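Local coordinates for protein response regulator (PDB 2PLN) that probably acts as an orphan response regulator controlling transcription in Helicobacter pylori, the receiver domain being the part described here, at residues Glu55-Met58 with Asn62-Leu65. Residues are numbered along the deposited sequence; the frame is centred on the assembly and turned at random.
Sequences EYLM and NYDL
The ring of Y63 lies against the last turns of helix 51-60 and makes every direct contact of this pair. Its tight side is at CD2 and CE2. Y63 CD2 stands 3.7 Å from CG of selenomethionine M58, whose side chain runs at about a right angle to that of Y63. One atom further along, Y63 CE2 comes within 3.8 Å of L57 O, a carbonyl oxygen at the ring edge and near its plane, and L57 CB is 4.0 Å from the same carbon. The hydroxyl ends beside L57, with Y63 OH 3.8 Å from L57 CB; it hydrogen-bonds to D46 on strand 44-48 and weakly to R61. Y63 CG is set anti to its own carbonyl carbon (chi1 -65°), which directs the ring at the helix.

This helix-to-strand return belongs to the alternating beta-alpha architecture of the CheY-like receiver domain: 62-65 leads into the central strand 65-68. L57, M58 and Y63 all touch L22 of the neighbouring strand 20-24.

On the N62 side the fit is looser, with no direct hydrogen bond across and water between the backbones. One water donates to M58 O at 2.9 Å and accepts from Y63 N at 3.0 Å. A second lies 2.7 Å from M58 O, within hydrogen-bonding distance of OD1 of the exposed N62.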
loop_
_atom_site.group_PDB
_atom_site.type_symbol
_atom_site.label_atom_id
_atom_site.label_comp_id
_atom_site.label_asym_id
_atom_site.label_seq_id
_atom_site.Cartn_x
_atom_site.Cartn_y
_atom_site.Cartn_z
ATOM N N GLU A 55 -12.177 15.331 10.660
ATOM C CA GLU A 55 -11.064 15.757 11.472
ATOM C C GLU A 55 -11.472 15.928 12.941
ATOM O O GLU A 55 -10.751 15.510 13.843
ATOM C CB GLU A 55 -10.503 17.051 10.935
ATOM C CG GLU A 55 -9.103 17.303 11.405
ATOM C CD GLU A 55 -8.497 18.560 10.821
ATOM O OE1 GLU A 55 -9.033 19.145 9.846
ATOM O OE2 GLU A 55 -7.468 18.957 11.364
ATOM N N TYR A 56 -12.635 16.534 13.147
ATOM C CA TYR A 56 -13.215 16.694 14.474
ATOM C C TYR A 56 -13.519 15.352 15.124
ATOM O O TYR A 56 -13.157 15.138 16.271
ATOM C CB TYR A 56 -14.472 17.568 14.421
ATOM C CG TYR A 56 -15.246 17.538 15.733
ATOM C CD1 TYR A 56 -14.894 18.352 16.820
ATOM C CD2 TYR A 56 -16.313 16.666 15.895
ATOM C CE1 TYR A 56 -15.611 18.297 18.022
ATOM C CE2 TYR A 56 -17.017 16.605 17.085
ATOM C CZ TYR A 56 -16.676 17.424 18.133
ATOM O OH TYR A 56 -17.411 17.310 19.305
ATOM N N LEU A 57 -14.186 14.462 14.399
ATOM C CA LEU A 57 -14.457 13.101 14.931
ATOM C C LEU A 57 -13.213 12.416 15.495
ATOM O O LEU A 57 -13.288 11.752 16.525
ATOM C CB LEU A 57 -15.083 12.233 13.864
ATOM C CG LEU A 57 -16.540 12.597 13.517
ATOM C CD1 LEU A 57 -17.064 11.681 12.383
ATOM C CD2 LEU A 57 -17.450 12.481 14.760
HETATM N N MSE A 58 -12.083 12.560 14.806
HETATM C CA MSE A 58 -10.826 11.962 15.268
HETATM C C MSE A 58 -10.368 12.452 16.640
HETATM O O MSE A 58 -9.642 11.760 17.338
HETATM C CB MSE A 58 -9.740 12.092 14.195
HETATM C CG MSE A 58 -9.987 11.104 13.090
HETATM SE SE MSE A 58 -8.699 11.269 11.718
HETATM C CE MSE A 58 -9.557 12.550 10.753
ATOM N N ASN A 62 -11.857 7.320 19.085
ATOM C CA ASN A 62 -10.576 6.728 18.771
ATOM C C ASN A 62 -10.699 5.819 17.549
ATOM O O ASN A 62 -11.323 4.746 17.626
ATOM C CB ASN A 62 -10.057 5.961 19.983
ATOM C CG ASN A 62 -9.630 6.893 21.127
ATOM O OD1 ASN A 62 -9.054 7.981 20.898
ATOM N ND2 ASN A 62 -9.909 6.473 22.356
ATOM N N TYR A 63 -10.148 6.277 16.427
ATOM C CA TYR A 63 -10.058 5.473 15.202
ATOM C C TYR A 63 -8.675 4.847 15.040
ATOM O O TYR A 63 -7.659 5.442 15.440
ATOM C CB TYR A 63 -10.324 6.345 13.983
ATOM C CG TYR A 63 -11.715 6.886 13.940
ATOM C CD1 TYR A 63 -12.772 6.092 13.502
ATOM C CD2 TYR A 63 -11.990 8.198 14.350
ATOM C CE1 TYR A 63 -14.081 6.597 13.442
ATOM C CE2 TYR A 63 -13.288 8.694 14.308
ATOM C CZ TYR A 63 -14.312 7.889 13.872
ATOM O OH TYR A 63 -15.553 8.413 13.826
ATOM N N ASP A 64 -8.635 3.686 14.392
ATOM C CA ASP A 64 -7.376 2.989 14.103
ATOM C C ASP A 64 -6.880 3.356 12.711
ATOM O O ASP A 64 -5.689 3.272 12.434
ATOM C CB ASP A 64 -7.618 1.484 14.211
ATOM C CG ASP A 64 -8.110 1.090 15.603
ATOM O OD1 ASP A 64 -7.267 1.020 16.527
ATOM O OD2 ASP A 64 -9.303 0.861 15.873
ATOM N N LEU A 65 -7.814 3.750 11.836
ATOM C CA LEU A 65 -7.504 4.035 10.413
ATOM C C LEU A 65 -8.502 5.034 9.844
ATOM O O LEU A 65 -9.690 5.019 10.216
ATOM C CB LEU A 65 -7.576 2.730 9.612
ATOM C CG LEU A 65 -7.118 2.809 8.139
ATOM C CD1 LEU A 65 -6.460 1.522 7.654
ATOM C CD2 LEU A 65 -8.304 3.194 7.212
HETATM O O HOH W 1 -9.131 9.071 16.401
HETATM O O HOH W 2 -9.074 10.773 19.779
#